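Local coordinates for fiber protein (Raptor siadenovirus a, PDB 5FJL) that forms the trimeric head at the tip of the adenovirus fibre, the capsid spike through which the virus probably attaches to its host-cell receptor, at residues Glu99-Leu104 with Phe145-Arg150; Gln109-Pro114 with Phe136-Asp141; Ser115-Ile120 with Cys132-Leu137. One frame throughout, in Å; residues are numbered along the deposited sequence.

Contact 1: residues Glu99-Leu104 with Phe145-Arg150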
ATOM      1  N   GLU A  99      14.099   7.749   6.966  1.00 17.22           N
ATOM      2  CA  GLU A  99      13.599   6.911   8.036  1.00 19.06           C
ATOM      3  C   GLU A  99      13.307   7.862   9.178  1.00 18.10           C
ATOM      4  O   GLU A  99      14.210   8.608   9.599  1.00 19.09           O
ATOM      5  CB  GLU A  99      14.644   5.913   8.571  1.00 24.21           C
ATOM      6  CG  GLU A  99      15.209   4.853   7.681  1.00 31.01           C
ATOM      7  CD  GLU A  99      16.472   4.184   8.286  1.00 33.07           C
ATOM      8  OE1 GLU A  99      17.026   4.635   9.326  1.00 39.06           O
ATOM      9  OE2 GLU A  99      16.903   3.181   7.705  1.00 44.71           O
ATOM     10  N   LEU A 100      12.095   7.817   9.713  1.00 16.10           N
ATOM     11  CA  LEU A 100      11.703   8.706  10.802  1.00 15.98           C
ATOM     12  C   LEU A 100      11.122   7.888  11.932  1.00 15.72           C
ATOM     13  O   LEU A 100      10.398   6.910  11.717  1.00 16.20           O
ATOM     14  CB  LEU A 100      10.644   9.680  10.278  1.00 15.88           C
ATOM     15  CG  LEU A 100      11.041  10.569   9.116  1.00 17.62           C
ATOM     16  CD1 LEU A 100       9.817  11.293   8.603  1.00 19.06           C
ATOM     17  CD2 LEU A 100      12.072  11.569   9.593  1.00 19.06           C
ATOM     18  N   LEU A 101      11.394   8.313  13.171  1.00 16.20           N
ATOM     19  CA  LEU A 101      10.969   7.619  14.379  0.50 16.20           C
ATOM     20  C   LEU A 101      10.142   8.538  15.257  1.00 16.71           C
ATOM     21  O   LEU A 101      10.586   9.629  15.576  1.00 17.43           O
ATOM     22  CB  LEU A 101      12.188   7.154  15.193  0.50 17.78           C
ATOM     23  CG  LEU A 101      13.140   6.181  14.509  0.50 19.82           C
ATOM     24  CD1 LEU A 101      14.168   5.666  15.507  0.50 19.46           C
ATOM     25  CD2 LEU A 101      12.442   4.996  13.902  0.50 20.31           C
ATOM     26  N   ILE A 102       8.961   8.093  15.649  1.00 15.60           N
ATOM     27  CA  ILE A 102       8.087   8.856  16.541  1.00 15.55           C
ATOM     28  C   ILE A 102       7.928   8.030  17.811  1.00 16.10           C
ATOM     29  O   ILE A 102       7.189   7.058  17.833  1.00 15.69           O
ATOM     30  CB  ILE A 102       6.708   9.095  15.862  1.00 15.89           C
ATOM     31  CG1 ILE A 102       6.874   9.858  14.536  1.00 16.68           C
ATOM     32  CG2 ILE A 102       5.785   9.841  16.819  1.00 16.30           C
ATOM     33  CD1 ILE A 102       5.638   9.840  13.638  1.00 17.27           C
ATOM     34  N   PRO A 103       8.605   8.439  18.908  1.00 15.89           N
ATOM     35  CA  PRO A 103       8.458   7.680  20.143  1.00 16.27           C
ATOM     36  C   PRO A 103       7.128   8.001  20.820  1.00 16.72           C
ATOM     37  O   PRO A 103       6.722   9.180  20.826  1.00 18.51           O
ATOM     38  CB  PRO A 103       9.647   8.195  20.999  1.00 16.46           C
ATOM     39  CG  PRO A 103       9.898   9.521  20.477  1.00 18.46           C
ATOM     40  CD  PRO A 103       9.638   9.465  18.986  1.00 16.52           C
ATOM     41  N   LEU A 104       6.469   6.995  21.340  1.00 16.55           N
ATOM     42  CA  LEU A 104       5.134   7.135  21.911  1.00 16.47           C
ATOM     43  C   LEU A 104       5.141   6.718  23.377  1.00 18.49           C
ATOM     44  O   LEU A 104       6.075   6.049  23.845  1.00 20.34           O
ATOM     45  CB  LEU A 104       4.151   6.292  21.102  1.00 18.32           C
ATOM     46  CG  LEU A 104       4.033   6.686  19.611  1.00 19.04           C
ATOM     47  CD1 LEU A 104       3.273   5.610  18.877  1.00 19.35           C
ATOM     48  CD2 LEU A 104       3.404   8.040  19.427  1.00 18.41           C
ATOM     49  N   PHE A 145       6.976   2.787  19.243  1.00 17.70           N
ATOM     50  CA  PHE A 145       7.325   3.724  18.196  1.00 16.68           C
ATOM     51  C   PHE A 145       6.374   3.594  17.008  1.00 15.90           C
ATOM     52  O   PHE A 145       5.867   2.506  16.722  1.00 17.69           O
ATOM     53  CB  PHE A 145       8.718   3.432  17.639  1.00 18.65           C
ATOM     54  CG  PHE A 145       9.842   3.972  18.483  1.00 18.96           C
ATOM     55  CD1 PHE A 145      10.319   3.228  19.523  1.00 20.25           C
ATOM     56  CD2 PHE A 145      10.417   5.193  18.207  1.00 19.54           C
ATOM     57  CE1 PHE A 145      11.373   3.720  20.298  1.00 20.69           C
ATOM     58  CE2 PHE A 145      11.461   5.694  18.967  1.00 20.53           C
ATOM     59  CZ  PHE A 145      11.927   4.939  20.009  1.00 20.79           C
ATOM     60  N   LEU A 146       6.159   4.721  16.360  1.00 15.77           N
ATOM     61  CA  LEU A 146       5.657   4.738  14.965  1.00 14.86           C
ATOM     62  C   LEU A 146       6.809   5.101  14.062  1.00 15.07           C
ATOM     63  O   LEU A 146       7.481   6.114  14.266  1.00 15.91           O
ATOM     64  CB  LEU A 146       4.526   5.758  14.838  1.00 15.90           C
ATOM     65  CG  LEU A 146       3.927   5.934  13.423  1.00 16.84           C
ATOM     66  CD1 LEU A 146       3.420   4.621  12.844  1.00 17.17           C
ATOM     67  CD2 LEU A 146       2.803   6.972  13.427  1.00 18.17           C
ATOM     68  N   VAL A 147       7.083   4.264  13.070  1.00 15.90           N
ATOM     69  CA  VAL A 147       8.200   4.443  12.163  1.00 15.57           C
ATOM     70  C   VAL A 147       7.649   4.795  10.798  1.00 16.52           C
ATOM     71  O   VAL A 147       6.662   4.173  10.369  1.00 16.41           O
ATOM     72  CB  VAL A 147       9.017   3.143  12.050  1.00 18.62           C
ATOM     73  CG1 VAL A 147      10.168   3.295  11.065  1.00 20.78           C
ATOM     74  CG2 VAL A 147       9.494   2.709  13.444  1.00 22.62           C
ATOM     75  N   VAL A 148       8.256   5.787  10.153  1.00 15.26           N
ATOM     76  CA  VAL A 148       7.825   6.214   8.821  1.00 15.43           C
ATOM     77  C   VAL A 148       9.005   6.052   7.897  1.00 15.80           C
ATOM     78  O   VAL A 148      10.097   6.564   8.180  1.00 16.56           O
ATOM     79  CB  VAL A 148       7.360   7.668   8.808  1.00 15.96           C
ATOM     80  CG1 VAL A 148       6.830   8.089   7.440  1.00 16.31           C
ATOM     81  CG2 VAL A 148       6.293   7.918   9.870  1.00 17.76           C
ATOM     82  N   LEU A 149       8.803   5.340   6.784  1.00 15.54           N
ATOM     83  CA  LEU A 149       9.849   5.154   5.783  1.00 17.39           C
ATOM     84  C   LEU A 149       9.501   5.902   4.527  1.00 17.04           C
ATOM     85  O   LEU A 149       8.377   5.826   4.038  1.00 17.44           O
ATOM     86  CB  LEU A 149      10.040   3.695   5.439  1.00 19.93           C
ATOM     87  CG  LEU A 149      10.351   2.754   6.588  1.00 22.00           C
ATOM     88  CD1 LEU A 149      10.604   1.356   6.019  1.00 27.17           C
ATOM     89  CD2 LEU A 149      11.596   3.190   7.327  1.00 22.71           C
ATOM     90  N   ARG A 150      10.444   6.662   3.995  1.00 17.95           N
ATOM     91  CA  ARG A 150      10.255   7.515   2.843  1.00 18.13           C
ATOM     92  C   ARG A 150      11.248   7.170   1.755  1.00 19.04           C
ATOM     93  O   ARG A 150      12.240   6.456   2.007  1.00 19.05           O
ATOM     94  CB  ARG A 150      10.458   8.978   3.235  1.00 18.59           C
ATOM     95  CG  ARG A 150       9.529   9.500   4.328  1.00 19.79           C
ATOM     96  CD  ARG A 150       9.875  10.913   4.756  1.00 19.66           C
ATOM     97  NE  ARG A 150       9.894  11.788   3.606  1.00 19.70           N
ATOM     98  CZ  ARG A 150      10.967  12.325   3.058  1.00 19.67           C
ATOM     99  NH1 ARG A 150      12.178  12.139   3.577  1.00 20.74           N
ATOM    100  NH2 ARG A 150      10.858  13.056   1.945  1.00 22.10           N
TER
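Phe145 lays its ring beside Leu101 and Pro103. Its CG stands anti to the carbonyl carbon (chi1 -81°), which carries the ring across to strand 99-103. There CE2 lies 3.7 Å from Pro103 CB, and CD2 lies 4.0 Å from Leu101 CB. The approach is oblique. Further along the same face, Leu101 in one of its two conformers lies alongside Val147, with Leu101 CD2 3.8 Å from Val147 CG2. Glu99 and Leu149 also lie side by side, with Glu99 CG against Leu149 CD2; the carboxylate leads away from strand 145-149.

Leu100, Ile102, Leu146 and Val148 point to the other face. Ile102 and Leu146 lie side by side, pointing the same way. With Leu146 CG anti to its N (chi1 178°), its CD2 comes 4.0 Å from Ile102 CD1.

Four backbone hydrogen bonds tie the antiparallel strands. They join Leu100 with Val148 and Ile102 with Leu146, each in both directions. Leu100 CD1 also touches Arg150 CD at 3.9 Å, while the guanidinium reaches on to a salt bridge with Glu130.

Strand 99-103 pairs with strand 144-149, whose other edge pairs with strand 127-138. Phe86 and Phe91 cover the Ile102 face, and the second subunit packs on the face of Leu101 and Phe145.

Contact 2: residues Gln109-Pro114 with Phe136-Asp141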
ATOM      1  N   GLN A 109       1.378  -2.015  24.107  1.00 24.58           N
ATOM      2  CA  GLN A 109       2.145  -2.066  22.892  1.00 25.07           C
ATOM      3  C   GLN A 109       1.230  -2.127  21.702  1.00 23.17           C
ATOM      4  O   GLN A 109       0.108  -2.604  21.791  1.00 24.92           O
ATOM      5  CB  GLN A 109       2.969  -3.353  22.843  1.00 26.85           C
ATOM      6  CG  GLN A 109       4.093  -3.427  23.828  1.00 30.63           C
ATOM      7  CD  GLN A 109       4.941  -4.695  23.667  1.00 32.17           C
ATOM      8  OE1 GLN A 109       4.948  -5.368  22.618  1.00 31.38           O
ATOM      9  NE2 GLN A 109       5.692  -5.008  24.708  1.00 35.70           N
ATOM     10  N   LEU A 110       1.746  -1.653  20.569  1.00 23.00           N
ATOM     11  CA  LEU A 110       1.087  -1.868  19.284  1.00 22.49           C
ATOM     12  C   LEU A 110       2.169  -2.268  18.296  1.00 20.60           C
ATOM     13  O   LEU A 110       3.107  -1.536  18.072  1.00 21.63           O
ATOM     14  CB  LEU A 110       0.337  -0.609  18.825  1.00 22.25           C
ATOM     15  CG  LEU A 110      -0.388  -0.696  17.486  1.00 22.18           C
ATOM     16  CD1 LEU A 110      -1.368  -1.857  17.426  1.00 24.08           C
ATOM     17  CD2 LEU A 110      -1.097   0.611  17.175  1.00 21.59           C
ATOM     18  N   ASN A 111       2.064  -3.481  17.746  1.00 20.21           N
ATOM     19  CA  ASN A 111       3.069  -4.016  16.840  1.00 20.23           C
ATOM     20  C   ASN A 111       2.352  -4.408  15.568  1.00 19.57           C
ATOM     21  O   ASN A 111       1.423  -5.201  15.640  1.00 21.17           O
ATOM     22  CB  ASN A 111       3.685  -5.268  17.447  1.00 22.34           C
ATOM     23  CG  ASN A 111       4.434  -4.955  18.707  1.00 23.23           C
ATOM     24  OD1 ASN A 111       5.424  -4.256  18.655  1.00 26.90           O
ATOM     25  ND2 ASN A 111       3.909  -5.386  19.830  1.00 28.95           N
ATOM     26  N   THR A 112       2.738  -3.795  14.443  1.00 17.32           N
ATOM     27  CA  THR A 112       2.037  -4.050  13.158  1.00 17.96           C
ATOM     28  C   THR A 112       3.012  -4.308  12.042  1.00 17.66           C
ATOM     29  O   THR A 112       4.208  -4.028  12.110  1.00 18.32           O
ATOM     30  CB  THR A 112       1.162  -2.818  12.767  1.00 16.46           C
ATOM     31  OG1 THR A 112       1.982  -1.744  12.297  1.00 16.23           O
ATOM     32  CG2 THR A 112       0.275  -2.381  13.922  1.00 17.16           C
ATOM     33  N   ALA A 113       2.462  -4.835  10.933  1.00 17.57           N
ATOM     34  CA  ALA A 113       3.133  -4.823   9.651  1.00 16.60           C
ATOM     35  C   ALA A 113       3.076  -3.399   9.074  1.00 15.95           C
ATOM     36  O   ALA A 113       2.331  -2.539   9.597  1.00 15.54           O
ATOM     37  CB  ALA A 113       2.402  -5.805   8.734  1.00 18.03           C
ATOM     38  N   PRO A 114       3.839  -3.093   8.035  1.00 15.44           N
ATOM     39  CA  PRO A 114       3.798  -1.756   7.450  1.00 15.54           C
ATOM     40  C   PRO A 114       2.562  -1.539   6.613  1.00 14.89           C
ATOM     41  O   PRO A 114       2.098  -2.481   5.956  1.00 14.87           O
ATOM     42  CB  PRO A 114       5.031  -1.693   6.551  1.00 16.86           C
ATOM     43  CG  PRO A 114       5.120  -3.057   6.076  1.00 18.00           C
ATOM     44  CD  PRO A 114       4.829  -3.917   7.301  1.00 17.25           C
ATOM     45  N   PHE A 136       4.019   0.362  13.237  1.00 15.06           N
ATOM     46  CA  PHE A 136       4.147   0.457  14.711  1.00 16.05           C
ATOM     47  C   PHE A 136       5.075  -0.682  15.142  1.00 16.91           C
ATOM     48  O   PHE A 136       4.852  -1.857  14.808  1.00 18.68           O
ATOM     49  CB  PHE A 136       2.797   0.343  15.385  1.00 16.73           C
ATOM     50  CG  PHE A 136       1.943   1.564  15.265  1.00 16.85           C
ATOM     51  CD1 PHE A 136       2.047   2.593  16.192  1.00 16.92           C
ATOM     52  CD2 PHE A 136       1.012   1.695  14.229  1.00 18.17           C
ATOM     53  CE1 PHE A 136       1.252   3.718  16.114  1.00 17.93           C
ATOM     54  CE2 PHE A 136       0.219   2.808  14.141  1.00 18.85           C
ATOM     55  CZ  PHE A 136       0.312   3.820  15.083  1.00 17.93           C
ATOM     56  N   LEU A 137       6.077  -0.329  15.927  1.00 18.07           N
ATOM     57  CA  LEU A 137       7.090  -1.289  16.423  1.00 20.18           C
ATOM     58  C   LEU A 137       7.317  -1.013  17.909  1.00 21.72           C
ATOM     59  O   LEU A 137       7.062   0.077  18.381  1.00 21.74           O
ATOM     60  CB  LEU A 137       8.391  -1.119  15.667  1.00 22.34           C
ATOM     61  CG  LEU A 137       8.404  -1.438  14.177  1.00 23.56           C
ATOM     62  CD1 LEU A 137       9.768  -1.091  13.598  1.00 27.71           C
ATOM     63  CD2 LEU A 137       8.071  -2.900  13.916  1.00 23.88           C
ATOM     64  N   THR A 138       7.767  -2.016  18.639  1.00 20.13           N
ATOM     65  CA  THR A 138       8.156  -1.834  20.045  1.00 21.87           C
ATOM     66  C   THR A 138       9.642  -2.065  20.141  1.00 21.68           C
ATOM     67  O   THR A 138      10.165  -3.056  19.653  1.00 22.43           O
ATOM     68  CB  THR A 138       7.443  -2.825  20.939  1.00 23.36           C
ATOM     69  OG1 THR A 138       6.051  -2.731  20.748  1.00 26.25           O
ATOM     70  CG2 THR A 138       7.733  -2.572  22.429  1.00 24.78           C
ATOM     71  N   ASP A 139      10.322  -1.128  20.792  1.00 22.74           N
ATOM     72  CA  ASP A 139      11.772  -1.187  21.031  1.00 24.64           C
ATOM     73  C   ASP A 139      12.062  -2.375  21.950  1.00 27.23           C
ATOM     74  O   ASP A 139      11.198  -2.797  22.719  1.00 25.41           O
ATOM     75  CB  ASP A 139      12.176   0.146  21.670  1.00 25.36           C
ATOM     76  CG  ASP A 139      13.682   0.439  21.647  1.00 26.92           C
ATOM     77  OD1 ASP A 139      14.499  -0.424  22.074  1.00 27.57           O
ATOM     78  OD2 ASP A 139      14.061   1.550  21.237  1.00 28.54           O
ATOM     79  N   VAL A 140      13.268  -2.940  21.838  1.00 29.59           N
ATOM     80  CA  VAL A 140      13.697  -3.955  22.831  1.00 31.97           C
ATOM     81  C   VAL A 140      13.516  -3.430  24.271  1.00 33.30           C
ATOM     82  O   VAL A 140      13.142  -4.190  25.174  1.00 33.87           O
ATOM     83  CB  VAL A 140      15.152  -4.458  22.610  1.00 35.52           C
ATOM     84  CG1 VAL A 140      15.297  -5.113  21.248  1.00 39.13           C
ATOM     85  CG2 VAL A 140      16.176  -3.354  22.782  1.00 37.60           C
ATOM     86  N   ASP A 141      13.698  -2.119  24.451  1.00 32.57           N
ATOM     87  CA  ASP A 141      13.486  -1.459  25.749  1.00 33.57           C
ATOM     88  C   ASP A 141      12.010  -1.218  26.142  1.00 34.17           C
ATOM     89  O   ASP A 141      11.754  -0.573  27.166  1.00 34.08           O
ATOM     90  CB  ASP A 141      14.402  -0.210  25.870  1.00 33.91           C
ATOM     91  CG  ASP A 141      13.856   1.049  25.178  1.00 35.61           C
ATOM     92  OD1 ASP A 141      12.700   1.054  24.691  1.00 32.96           O
ATOM     93  OD2 ASP A 141      14.603   2.053  25.145  1.00 36.01           O
TER
HETATM   94  O   HOH W   1       4.086   0.983  18.832  1.00 21.94           O
HETATM   95  O   HOH W   2       4.389  -0.669  20.983  1.00 26.34           O
HETATM   96  O   HOH W   3       7.674  -4.652  17.266  1.00 34.47           O
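The Phe136 ring carries Leu110 CD2 over one face. This methyl sits 3.6 Å from the ring centroid and only 8° off the ring normal, a CH-pi contact. Leu110 CG lies anti to its backbone N (chi1 179°), which helps bring the CD2 branch over the ring. Thr112 OG1 lies at the ring edge, near its plane. Phe169 of strand 160-171 adds an edge-to-face ring contact.

The amides of Asn111 and Gln109 are joined by a bond from Asn111 ND2 to Gln109 OE1. It lies in the carbonyl plane of Gln109, on a lone pair, and close to the amide plane of Asn111. This helps fix the turn of the Asn111 amide, whose OD1 accepts from Thr138 OG1 at 2.7 Å.

The fibre head is a beta-sandwich, and here the loop before strand 115-122 runs along the end of strand 127-138. Thr112 and Phe136 mimic one strand pairing. Thr112 N donates to Phe136 O at 2.9 Å, and Phe136 N donates to Thr112 OG1 at 3.1 Å. The hydroxyl thus replaces a backbone carbonyl, and it donates in turn to Ala113 O.

Leu137 packs on Leu72 of the second subunit. Water fills in around Thr138. Water 2 takes a bond from Leu110 N and gives one to Thr138 OG1. Water 3 links Thr138 N to Asn111 OD1.

Contact 3: residues Ser115-Ile120 with Cys132-Leu137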
ATOM      1  N   SER A 115       2.073  -0.315   6.606  1.00 14.36           N
ATOM      2  CA  SER A 115       0.956   0.105   5.731  1.00 14.13           C
ATOM      3  C   SER A 115       1.313   1.376   4.999  1.00 14.90           C
ATOM      4  O   SER A 115       2.107   2.189   5.448  1.00 15.92           O
ATOM      5  CB  SER A 115      -0.351   0.354   6.496  1.00 15.07           C
ATOM      6  OG  SER A 115      -0.904  -0.878   6.845  1.00 17.50           O
ATOM      7  N   THR A 116       0.755   1.526   3.811  1.00 14.03           N
ATOM      8  CA  THR A 116       0.997   2.658   2.970  1.00 14.20           C
ATOM      9  C   THR A 116       0.150   3.850   3.407  1.00 14.21           C
ATOM     10  O   THR A 116      -1.055   3.700   3.667  1.00 14.38           O
ATOM     11  CB  THR A 116       0.652   2.372   1.504  1.00 14.91           C
ATOM     12  OG1 THR A 116       1.283   1.118   1.126  1.00 15.86           O
ATOM     13  CG2 THR A 116       1.121   3.458   0.595  1.00 15.32           C
ATOM     14  N   ALA A 117       0.776   5.027   3.425  1.00 14.59           N
ATOM     15  CA  ALA A 117       0.084   6.275   3.756  1.00 15.32           C
ATOM     16  C   ALA A 117       0.384   7.330   2.757  1.00 14.73           C
ATOM     17  O   ALA A 117       1.452   7.336   2.174  1.00 16.48           O
ATOM     18  CB  ALA A 117       0.534   6.797   5.101  1.00 16.05           C
ATOM     19  N   LEU A 118      -0.564   8.254   2.566  1.00 15.09           N
ATOM     20  CA  LEU A 118      -0.328   9.521   1.886  0.50 16.02           C
ATOM     21  C   LEU A 118      -0.045  10.567   2.962  1.00 15.36           C
ATOM     22  O   LEU A 118      -0.916  10.813   3.805  1.00 16.26           O
ATOM     23  CB  LEU A 118      -1.561   9.951   1.085  0.50 17.34           C
ATOM     24  CG  LEU A 118      -1.446  11.385   0.537  0.50 18.51           C
ATOM     25  CD1 LEU A 118      -0.271  11.497  -0.407  0.50 19.28           C
ATOM     26  CD2 LEU A 118      -2.735  11.795  -0.125  0.50 20.17           C
ATOM     27  N   CYS A 119       1.145  11.124   2.949  1.00 14.95           N
ATOM     28  CA  CYS A 119       1.584  12.126   3.933  1.00 16.05           C
ATOM     29  C   CYS A 119       1.968  13.396   3.248  1.00 15.98           C
ATOM     30  O   CYS A 119       2.434  13.428   2.092  1.00 17.37           O
ATOM     31  CB  CYS A 119       2.777  11.636   4.720  1.00 17.61           C
ATOM     32  SG  CYS A 119       2.338  10.186   5.739  1.00 22.21           S
ATOM     33  N   ILE A 120       1.832  14.499   3.996  1.00 15.95           N
ATOM     34  CA  ILE A 120       2.280  15.811   3.576  1.00 16.05           C
ATOM     35  C   ILE A 120       3.288  16.282   4.603  1.00 16.06           C
ATOM     36  O   ILE A 120       2.983  16.322   5.789  1.00 17.69           O
ATOM     37  CB  ILE A 120       1.123  16.816   3.442  1.00 17.20           C
ATOM     38  CG1 ILE A 120       0.118  16.357   2.362  1.00 19.32           C
ATOM     39  CG2 ILE A 120       1.648  18.198   3.109  1.00 18.34           C
ATOM     40  CD1 ILE A 120      -1.209  17.056   2.456  1.00 20.89           C
ATOM     41  N   CYS A 132       4.221   6.992   1.557  1.00 15.00           N
ATOM     42  CA  CYS A 132       5.228   6.501   2.530  0.50 15.59           C
ATOM     43  C   CYS A 132       4.742   5.200   3.086  1.00 15.77           C
ATOM     44  O   CYS A 132       3.566   4.859   2.904  1.00 17.84           O
ATOM     45  CB  CYS A 132       5.382   7.451   3.732  0.50 16.37           C
ATOM     46  SG  CYS A 132       5.878   9.131   3.325  0.50 18.80           S
ATOM     47  N   MET A 133       5.581   4.455   3.783  1.00 15.74           N
ATOM     48  CA  MET A 133       5.105   3.316   4.567  1.00 16.29           C
ATOM     49  C   MET A 133       5.300   3.626   6.031  1.00 17.00           C
ATOM     50  O   MET A 133       6.267   4.304   6.413  1.00 17.19           O
ATOM     51  CB  MET A 133       5.779   2.040   4.193  1.00 17.98           C
ATOM     52  CG  MET A 133       5.483   1.642   2.723  1.00 19.58           C
ATOM     53  SD  MET A 133       5.683  -0.094   2.370  1.00 19.62           S
ATOM     54  CE  MET A 133       4.053  -0.656   2.934  1.00 19.43           C
ATOM     55  N   MET A 134       4.380   3.181   6.839  1.00 15.95           N
ATOM     56  CA  MET A 134       4.521   3.339   8.292  1.00 17.16           C
ATOM     57  C   MET A 134       4.189   2.092   9.017  1.00 16.35           C
ATOM     58  O   MET A 134       3.436   1.246   8.553  1.00 15.64           O
ATOM     59  CB  MET A 134       3.823   4.529   8.771  1.00 22.17           C
ATOM     60  CG  MET A 134       2.404   4.585   8.492  1.00 21.45           C
ATOM     61  SD  MET A 134       1.645   6.152   9.067  1.00 25.46           S
ATOM     62  CE  MET A 134       2.441   7.474   8.216  1.00 24.04           C
ATOM     63  N   GLN A 135       4.794   1.947  10.194  1.00 15.95           N
ATOM     64  CA  GLN A 135       4.694   0.706  10.934  1.00 16.41           C
ATOM     65  C   GLN A 135       4.837   0.986  12.417  1.00 14.48           C
ATOM     66  O   GLN A 135       5.702   1.758  12.793  1.00 17.39           O
ATOM     67  CB  GLN A 135       5.845  -0.218  10.485  1.00 18.90           C
ATOM     68  CG  GLN A 135       5.854  -1.583  11.050  1.00 22.05           C
ATOM     69  CD  GLN A 135       6.810  -2.498  10.302  1.00 22.88           C
ATOM     70  OE1 GLN A 135       7.572  -2.061   9.429  1.00 30.71           O
ATOM     71  NE2 GLN A 135       6.682  -3.758  10.571  1.00 26.79           N
ATOM     72  N   PHE A 136       4.019   0.362  13.237  1.00 15.06           N
ATOM     73  CA  PHE A 136       4.147   0.457  14.711  1.00 16.05           C
ATOM     74  C   PHE A 136       5.075  -0.682  15.142  1.00 16.91           C
ATOM     75  O   PHE A 136       4.852  -1.857  14.808  1.00 18.68           O
ATOM     76  CB  PHE A 136       2.797   0.343  15.385  1.00 16.73           C
ATOM     77  CG  PHE A 136       1.943   1.564  15.265  1.00 16.85           C
ATOM     78  CD1 PHE A 136       2.047   2.593  16.192  1.00 16.92           C
ATOM     79  CD2 PHE A 136       1.012   1.695  14.229  1.00 18.17           C
ATOM     80  CE1 PHE A 136       1.252   3.718  16.114  1.00 17.93           C
ATOM     81  CE2 PHE A 136       0.219   2.808  14.141  1.00 18.85           C
ATOM     82  CZ  PHE A 136       0.312   3.820  15.083  1.00 17.93           C
ATOM     83  N   LEU A 137       6.077  -0.329  15.927  1.00 18.07           N
ATOM     84  CA  LEU A 137       7.090  -1.289  16.423  1.00 20.18           C
ATOM     85  C   LEU A 137       7.317  -1.013  17.909  1.00 21.72           C
ATOM     86  O   LEU A 137       7.062   0.077  18.381  1.00 21.74           O
ATOM     87  CB  LEU A 137       8.391  -1.119  15.667  1.00 22.34           C
ATOM     88  CG  LEU A 137       8.404  -1.438  14.177  1.00 23.56           C
ATOM     89  CD1 LEU A 137       9.768  -1.091  13.598  1.00 27.71           C
ATOM     90  CD2 LEU A 137       8.071  -2.900  13.916  1.00 23.88           C
TER
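Ser115 and Met134 exchange two backbone hydrogen bonds, each 2.8 Å: Ser115 N to Met134 O, and Met134 N to Ser115 O. Ala117 and Cys132 form the next hydrogen-bonded pair. Ala117 N donates to Cys132 O in a bond close to straight (171° at the hydrogen), and Cys132 N returns one to Ala117 O. Thr116 and Met133 make the non-hydrogen-bonded pair between them. Their backbones close to 4.5 Å between CA atoms, and CA-H...O contacts fill the gaps: Met133 CA to Ser115 O and Thr116 CA to Cys132 O.

The methyl of Met134 carries much of the packing on the face of Ala117. Its CG sits between the backbone N and carbonyl carbon (chi1 58°), and the chain bends again at the sulfur. This turns CE back over strand 115-120, where it lies 3.7 Å from Ala117 CB and also 3.7 Å from Cys119 SG. On the reverse face Met133 also bends at its end, and its CE comes within 3.8 Å of Thr116 OG1.

The axes of the two short segments lie 124° apart. They belong to the hairpin of strands 115-122 and 127-138. The first of these begins at Ser115, and the pairing goes on toward the hairpin turn, with Cys119 bonded to Glu130. Strand 160-171 pairs with the far edge of the first strand, and strand 144-149 with that of the second. The Thr116 face turns to the neighbouring subunits, where Thr116 OG1 makes weak hydrogen bonds with Thr116 of both other chains.

How the contacts relate
Strand 127-138 joins the three contacts. Contact 3 pairs its 132-134 part with strand 115-120, contact 2 holds its end against the loop 109-114, and contact 1 lies on the neighbouring strand 144-149. Backbone bonds link the neighbouring strands: Leu149 N to Met133 O and Phe145 N to Leu137 O. Gln135 NE2 also bonds Thr112 O, tying contact 2 to contact 3. Contacts 1 and 3 are buried and rest on antiparallel backbone pairing, five pairs long in contact 1 and three in contact 3, with apolar side chains. Contact 2 is farther from the chain centre and only partly buried. There hydroxyls, amides and waters replace much of the strand pairing. All three touch the second subunit.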